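Long-range contacts in protein FkbI (Streptomyces hygroscopicus, PDB 1R2J), which probably acts as an FAD-dependent acyl-ACP dehydrogenase in making the methoxymalonyl extender unit of the polyketide FK520: residues Val141-Ala146 and Ala192-Asp197; Leu152-Leu157 and Val166-Asp171. All coordinates share one frame; numbering follows the deposited sequence.

Both contacts are buried and belong to the middle, beta-rich domain of the acyl-CoA dehydrogenase fold, but they hold different sheets. Contact 1 joins the end of strand 133-143, where the chain turns toward the flavin, to strand 192-196; contact 2 pairs strands 151-156 and 164-169 of a three-stranded mixed sheet. Their chemistry follows their place: contact 1 mixes backbone bonds with a carboxylate, hydroxyls and an indole beside the cofactor, whereas contact 2 is regular antiparallel pairing flanked by aliphatic side chains. The two sheets pack together through aliphatic methyls, with Leu194 CD1 4.0 Å from Leu152 CD1 and Leu196 CD1 against Val154 CG1.

Contact 1. Residues Val141-Ala146 and Ala192-Asp197; sequences VWTTAA and ADLHLD. With FAD (flavin-adenine dinucleotide), chain B.
Asp193 reaches across to Trp142 and accepts its backbone N-H on OD1 (N to OD1 2.9 Å, N-H...O angle 157°), the donor lying nearly in line with the carboxylate C-O bond. Asp193 holds CG anti to its own carbonyl carbon (chi1 -61°), and the end of the side chain comes nearer to segment 141-146 than its root does; OD1 also lies close to the CA of Val141. An aspartate suits this place, where the chain turns a corner at Trp142 and a short acceptor can hold the turning peptide. One residue on, Thr143 and Ala192 form an antiparallel hydrogen-bonded pair: Ala192 N gives a bond to Thr143 O (3.0 Å), and the return bond from Thr143 N to Ala192 O is weak. Beside this pair, Leu194 crosses Thr143 at about a right angle, its CG 3.5 Å from Thr143 OG1, while its CD2 meets Ala146 CB; the small alanines Ala146 and Ala192 also touch through their CB atoms.

The corner delivers Trp142 to the flavin, whose benzenoid end its flat indole can lie alongside. Its CB lies 3.8 Å from FAD C9A, and CD2 comes near C8 and C9. Farther out, CE3 approaches C8 to 3.6 Å, and CZ3 ends beside the methyls C7M and C8M, C8M standing over one ring face toward the rim. Thr144 offers a hydroxyl donor next to its own N-H: its N binds FAD O4, and its OG1 donates to N5 at 2.6 Å, the flavin atom that takes up hydride in this family.

Around this site, Trp142 also meets the ring of His191, Val141 pairs through its backbone with Ser112 of the FAD site, and strand 192-196 runs between strands 133-143 and 175-179.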
loop_
_atom_site.group_PDB
_atom_site.type_symbol
_atom_site.label_atom_id
_atom_site.label_comp_id
_atom_site.label_asym_id
_atom_site.label_seq_id
_atom_site.Cartn_x
_atom_site.Cartn_y
_atom_site.Cartn_z
ATOM N N VAL A 141 7.084 -12.787 -4.638
ATOM C CA VAL A 141 6.381 -13.242 -3.451
ATOM C C VAL A 141 5.551 -12.141 -2.817
ATOM O O VAL A 141 5.824 -10.953 -3.005
ATOM C CB VAL A 141 7.367 -13.763 -2.385
ATOM C CG1 VAL A 141 8.098 -14.992 -2.905
ATOM C CG2 VAL A 141 8.352 -12.655 -2.005
ATOM N N TRP A 142 4.523 -12.549 -2.078
ATOM C CA TRP A 142 3.655 -11.613 -1.371
ATOM C C TRP A 142 3.101 -10.428 -2.145
ATOM O O TRP A 142 2.835 -9.387 -1.551
ATOM C CB TRP A 142 4.388 -11.070 -0.148
ATOM C CG TRP A 142 4.324 -11.964 1.013
ATOM C CD1 TRP A 142 5.200 -12.955 1.342
ATOM C CD2 TRP A 142 3.310 -11.969 2.017
ATOM N NE1 TRP A 142 4.795 -13.578 2.497
ATOM C CE2 TRP A 142 3.637 -12.992 2.933
ATOM C CE3 TRP A 142 2.155 -11.209 2.233
ATOM C CZ2 TRP A 142 2.848 -13.273 4.053
ATOM C CZ3 TRP A 142 1.371 -11.488 3.345
ATOM C CH2 TRP A 142 1.724 -12.513 4.242
ATOM N N THR A 143 2.908 -10.569 -3.449
ATOM C CA THR A 143 2.391 -9.464 -4.249
ATOM C C THR A 143 0.974 -9.071 -3.840
ATOM O O THR A 143 0.033 -9.849 -3.997
ATOM C CB THR A 143 2.396 -9.824 -5.740
ATOM O OG1 THR A 143 3.662 -10.401 -6.075
ATOM C CG2 THR A 143 2.187 -8.579 -6.588
ATOM N N THR A 144 0.824 -7.855 -3.320
ATOM C CA THR A 144 -0.482 -7.363 -2.887
ATOM C C THR A 144 -1.480 -7.187 -4.029
ATOM O O THR A 144 -1.130 -6.682 -5.095
ATOM C CB THR A 144 -0.355 -6.007 -2.166
ATOM O OG1 THR A 144 0.431 -6.167 -0.980
ATOM C CG2 THR A 144 -1.738 -5.477 -1.791
ATOM N N ALA A 145 -2.723 -7.602 -3.781
ATOM C CA ALA A 145 -3.814 -7.498 -4.747
ATOM C C ALA A 145 -3.627 -8.350 -6.006
ATOM O O ALA A 145 -4.461 -8.312 -6.916
ATOM C CB ALA A 145 -4.018 -6.036 -5.138
ATOM N N ALA A 146 -2.544 -9.119 -6.065
ATOM C CA ALA A 146 -2.280 -9.951 -7.238
ATOM C C ALA A 146 -3.424 -10.919 -7.556
ATOM O O ALA A 146 -3.661 -11.248 -8.716
ATOM C CB ALA A 146 -0.976 -10.726 -7.049
ATOM N N ALA A 192 -0.419 -12.728 -3.144
ATOM C CA ALA A 192 -0.161 -13.955 -3.880
ATOM C C ALA A 192 1.227 -13.945 -4.492
ATOM O O ALA A 192 1.742 -12.891 -4.859
ATOM C CB ALA A 192 -1.214 -14.132 -4.965
ATOM N N ASP A 193 1.842 -15.122 -4.577
ATOM C CA ASP A 193 3.159 -15.232 -5.179
ATOM C C ASP A 193 2.925 -15.340 -6.680
ATOM O O ASP A 193 1.875 -15.815 -7.117
ATOM C CB ASP A 193 3.894 -16.485 -4.688
ATOM C CG ASP A 193 4.116 -16.490 -3.182
ATOM O OD1 ASP A 193 4.231 -15.398 -2.580
ATOM O OD2 ASP A 193 4.193 -17.593 -2.599
ATOM N N LEU A 194 3.902 -14.902 -7.463
ATOM C CA LEU A 194 3.788 -14.955 -8.912
ATOM C C LEU A 194 4.806 -15.929 -9.500
ATOM O O LEU A 194 6.009 -15.806 -9.271
ATOM C CB LEU A 194 4.017 -13.563 -9.510
ATOM C CG LEU A 194 3.176 -12.413 -8.955
ATOM C CD1 LEU A 194 3.526 -11.122 -9.687
ATOM C CD2 LEU A 194 1.698 -12.741 -9.105
ATOM N N HIS A 195 4.317 -16.904 -10.253
ATOM C CA HIS A 195 5.192 -17.873 -10.896
ATOM C C HIS A 195 5.211 -17.525 -12.377
ATOM O O HIS A 195 4.197 -17.640 -13.065
ATOM C CB HIS A 195 4.655 -19.284 -10.679
ATOM C CG HIS A 195 4.448 -19.628 -9.237
ATOM N ND1 HIS A 195 5.494 -19.838 -8.366
ATOM C CD2 HIS A 195 3.315 -19.776 -8.510
ATOM C CE1 HIS A 195 5.014 -20.101 -7.164
ATOM N NE2 HIS A 195 3.695 -20.070 -7.224
ATOM N N LEU A 196 6.364 -17.074 -12.857
ATOM C CA LEU A 196 6.509 -16.691 -14.254
ATOM C C LEU A 196 7.419 -17.658 -15.010
ATOM O O LEU A 196 8.645 -17.572 -14.923
ATOM C CB LEU A 196 7.075 -15.272 -14.346
ATOM C CG LEU A 196 6.288 -14.169 -13.628
ATOM C CD1 LEU A 196 7.072 -12.870 -13.698
ATOM C CD2 LEU A 196 4.915 -14.005 -14.257
ATOM N N ASP A 197 6.806 -18.569 -15.762
ATOM C CA ASP A 197 7.547 -19.563 -16.538
ATOM C C ASP A 197 7.522 -19.198 -18.022
ATOM O O ASP A 197 6.548 -19.474 -18.722
ATOM C CB ASP A 197 6.930 -20.949 -16.302
ATOM C CG ASP A 197 7.551 -22.030 -17.170
ATOM O OD1 ASP A 197 8.790 -22.032 -17.336
ATOM O OD2 ASP A 197 6.795 -22.886 -17.678
HETATM P PA FAD B . 14.258 -9.638 5.254
HETATM O O1A FAD B . 14.138 -8.592 4.246
HETATM O O2A FAD B . 14.417 -11.134 5.182
HETATM O O5B FAD B . 13.644 -9.361 6.627
HETATM C C5B FAD B . 14.709 -8.914 7.369
HETATM C C4B FAD B . 14.484 -8.487 8.779
HETATM O O4B FAD B . 15.898 -8.100 8.899
HETATM C C3B FAD B . 13.702 -7.212 8.760
HETATM O O3B FAD B . 13.206 -6.978 10.037
HETATM C C2B FAD B . 14.653 -6.195 8.341
HETATM O O2B FAD B . 14.435 -4.803 8.691
HETATM C C1B FAD B . 16.023 -6.700 8.882
HETATM N N9A FAD B . 17.090 -6.337 8.010
HETATM C C8A FAD B . 17.432 -6.782 6.704
HETATM N N7A FAD B . 18.484 -6.223 6.185
HETATM C C5A FAD B . 18.917 -5.341 7.156
HETATM C C6A FAD B . 19.990 -4.448 7.226
HETATM N N6A FAD B . 20.875 -4.298 6.230
HETATM N N1A FAD B . 20.135 -3.694 8.375
HETATM C C2A FAD B . 19.262 -3.819 9.401
HETATM N N3A FAD B . 18.162 -4.684 9.431
HETATM C C4A FAD B . 18.110 -5.406 8.206
HETATM N N1 FAD B . 6.478 -7.037 -1.918
HETATM C C2 FAD B . 6.249 -6.611 -3.229
HETATM O O2 FAD B . 7.149 -6.609 -4.090
HETATM N N3 FAD B . 4.980 -6.180 -3.588
HETATM C C4 FAD B . 3.857 -6.143 -2.721
HETATM O O4 FAD B . 2.739 -5.734 -3.156
HETATM C C4X FAD B . 4.101 -6.589 -1.441
HETATM N N5 FAD B . 2.950 -6.582 -0.541
HETATM C C5X FAD B . 3.142 -7.059 0.772
HETATM C C6 FAD B . 2.076 -7.112 1.710
HETATM C C7 FAD B . 2.202 -7.623 3.037
HETATM C C7M FAD B . 0.996 -7.646 3.974
HETATM C C8 FAD B . 3.474 -8.117 3.440
HETATM C C8M FAD B . 3.749 -8.718 4.807
HETATM C C9 FAD B . 4.541 -8.068 2.580
HETATM C C9A FAD B . 4.425 -7.526 1.247
HETATM N N10 FAD B . 5.552 -7.463 0.273
HETATM C C10 FAD B . 5.405 -7.026 -1.049
HETATM C "C1'" FAD B . 6.712 -7.876 0.938
HETATM C "C2'" FAD B . 7.490 -6.621 1.635
HETATM O "O2'" FAD B . 8.226 -6.133 0.476
HETATM C "C3'" FAD B . 8.429 -7.241 2.509
HETATM O "O3'" FAD B . 8.025 -6.978 3.876
HETATM C "C4'" FAD B . 9.960 -7.060 2.664
HETATM O "O4'" FAD B . 10.795 -7.051 1.538
HETATM C "C5'" FAD B . 10.120 -8.277 3.445
HETATM O "O5'" FAD B . 11.304 -8.974 3.202
HETATM P P FAD B . 11.406 -10.419 3.934
HETATM O O1P FAD B . 12.084 -10.280 2.736
HETATM O O2P FAD B . 12.141 -11.784 4.025
HETATM O O3P FAD B . 12.824 -10.114 4.670
#

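Contact 2. Residues Leu152-Leu157 and Val166-Asp171; sequences LVVFGL and VVVPAD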
loop_
_atom_site.group_PDB
_atom_site.type_symbol
_atom_site.label_atom_id
_atom_site.label_comp_id
_atom_site.label_asym_id
_atom_site.label_seq_id
_atom_site.Cartn_x
_atom_site.Cartn_y
_atom_site.Cartn_z
ATOM N N LEU A 152 -0.068 -7.243 -14.133
ATOM C CA LEU A 152 0.978 -7.480 -13.153
ATOM C C LEU A 152 2.200 -6.681 -13.570
ATOM O O LEU A 152 2.807 -6.951 -14.607
ATOM C CB LEU A 152 1.320 -8.970 -13.069
ATOM C CG LEU A 152 0.325 -9.904 -12.362
ATOM C CD1 LEU A 152 0.086 -9.418 -10.936
ATOM C CD2 LEU A 152 -0.981 -9.949 -13.112
ATOM N N VAL A 153 2.535 -5.672 -12.773
ATOM C CA VAL A 153 3.686 -4.826 -13.053
ATOM C C VAL A 153 4.883 -5.502 -12.404
ATOM O O VAL A 153 5.075 -5.428 -11.188
ATOM C CB VAL A 153 3.480 -3.423 -12.473
ATOM C CG1 VAL A 153 4.632 -2.512 -12.871
ATOM C CG2 VAL A 153 2.165 -2.863 -12.978
ATOM N N VAL A 154 5.683 -6.164 -13.234
ATOM C CA VAL A 154 6.836 -6.926 -12.768
ATOM C C VAL A 154 8.210 -6.299 -12.988
ATOM O O VAL A 154 8.529 -5.829 -14.084
ATOM C CB VAL A 154 6.826 -8.332 -13.420
ATOM C CG1 VAL A 154 7.995 -9.167 -12.931
ATOM C CG2 VAL A 154 5.521 -9.018 -13.105
ATOM N N PHE A 155 9.016 -6.314 -11.930
ATOM C CA PHE A 155 10.376 -5.786 -11.958
ATOM C C PHE A 155 11.323 -6.959 -12.190
ATOM O O PHE A 155 11.047 -8.082 -11.758
ATOM C CB PHE A 155 10.723 -5.117 -10.623
ATOM C CG PHE A 155 10.270 -3.685 -10.519
ATOM C CD1 PHE A 155 11.146 -2.646 -10.796
ATOM C CD2 PHE A 155 8.972 -3.378 -10.140
ATOM C CE1 PHE A 155 10.738 -1.323 -10.694
ATOM C CE2 PHE A 155 8.555 -2.056 -10.035
ATOM C CZ PHE A 155 9.440 -1.028 -10.311
ATOM N N GLY A 156 12.438 -6.693 -12.864
ATOM C CA GLY A 156 13.405 -7.739 -13.142
ATOM C C GLY A 156 14.697 -7.208 -13.736
ATOM O O GLY A 156 14.853 -5.996 -13.907
ATOM N N LEU A 157 15.625 -8.112 -14.047
ATOM C CA LEU A 157 16.905 -7.725 -14.626
ATOM C C LEU A 157 16.924 -8.028 -16.116
ATOM O O LEU A 157 16.531 -9.114 -16.549
ATOM C CB LEU A 157 18.052 -8.472 -13.947
ATOM C CG LEU A 157 18.141 -8.406 -12.420
ATOM C CD1 LEU A 157 19.322 -9.243 -11.941
ATOM C CD2 LEU A 157 18.294 -6.966 -11.977
ATOM N N VAL A 166 8.020 -4.752 -16.557
ATOM C CA VAL A 166 7.079 -5.250 -17.559
ATOM C C VAL A 166 5.650 -5.409 -17.043
ATOM O O VAL A 166 5.423 -5.963 -15.965
ATOM C CB VAL A 166 7.539 -6.620 -18.118
ATOM C CG1 VAL A 166 6.684 -7.018 -19.322
ATOM C CG2 VAL A 166 8.999 -6.551 -18.507
ATOM N N VAL A 167 4.689 -4.916 -17.820
ATOM C CA VAL A 167 3.277 -5.033 -17.462
ATOM C C VAL A 167 2.797 -6.326 -18.112
ATOM O O VAL A 167 2.660 -6.403 -19.335
ATOM C CB VAL A 167 2.453 -3.844 -18.005
ATOM C CG1 VAL A 167 0.986 -4.018 -17.644
ATOM C CG2 VAL A 167 2.992 -2.536 -17.435
ATOM N N VAL A 168 2.557 -7.340 -17.286
ATOM C CA VAL A 168 2.128 -8.651 -17.756
ATOM C C VAL A 168 0.662 -8.971 -17.473
ATOM O O VAL A 168 0.203 -8.860 -16.336
ATOM C CB VAL A 168 2.981 -9.766 -17.103
ATOM C CG1 VAL A 168 2.681 -11.103 -17.753
ATOM C CG2 VAL A 168 4.460 -9.425 -17.209
ATOM N N PRO A 169 -0.096 -9.370 -18.509
ATOM C CA PRO A 169 -1.510 -9.706 -18.311
ATOM C C PRO A 169 -1.588 -10.941 -17.414
ATOM O O PRO A 169 -0.895 -11.934 -17.650
ATOM C CB PRO A 169 -1.996 -9.993 -19.730
ATOM C CG PRO A 169 -1.118 -9.107 -20.573
ATOM C CD PRO A 169 0.236 -9.336 -19.944
ATOM N N ALA A 170 -2.431 -10.875 -16.392
ATOM C CA ALA A 170 -2.588 -11.969 -15.439
ATOM C C ALA A 170 -2.926 -13.321 -16.064
ATOM O O ALA A 170 -2.668 -14.366 -15.466
ATOM C CB ALA A 170 -3.654 -11.604 -14.411
ATOM N N ASP A 171 -3.503 -13.296 -17.261
ATOM C CA ASP A 171 -3.897 -14.524 -17.941
ATOM C C ASP A 171 -2.971 -14.933 -19.086
ATOM O O ASP A 171 -3.350 -15.749 -19.926
ATOM C CB ASP A 171 -5.313 -14.373 -18.486
ATOM C CG ASP A 171 -5.474 -13.127 -19.327
ATOM O OD1 ASP A 171 -5.416 -12.020 -18.754
ATOM O OD2 ASP A 171 -5.653 -13.246 -20.559
#
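Leu152 O is approached by two donors from the facing strand: the N-H of Val168 (N to O 2.7 Å, N-H...O angle 178°) and, more weakly, the CA-H of Val167. This is an antiparallel beta hairpin, strands 151-156 and 164-169, in which Leu152 with Val168 and Val154 with Val166 are hydrogen-bonded pairs and Val153 with Val167 between them is a non-hydrogen-bonded one. The first pair is completed by Leu152 N to Val168 O, also 2.7 Å. In the second, Val166 N meets Val154 O at 2.7 Å, and Val154 N returns a bond to Val166 O. That oxygen, like Leu152 O, has a CA-H beside it as well, from Val153.

Beta-branched valines suit such extended backbone, and here they present their methyls to both faces. Val154 and Val168 each set CG2 anti to the carbonyl carbon, and these two methyls approach diagonally across the pairing to 4.3 Å. This face, shared with Leu152 and Val166, is covered in part by Val199 and Val201 of strand 199-202. Val153 and Val167 point to the other face, where Val153 lies close to Val109, a residue of the FAD site; on its far edge strand 151-156 bonds to strand 107-110.

Past Pro169 the backbone leaves strand 164-169, yet Leu152 still reaches it, its branch being long enough to extend past the end of the strand pairing. Ala170 is small where that branch comes close, and even so CD2 presses on it more tightly than ordinary van der Waals contact, with Leu152 CD2 only 3.4 Å from Ala170 CB.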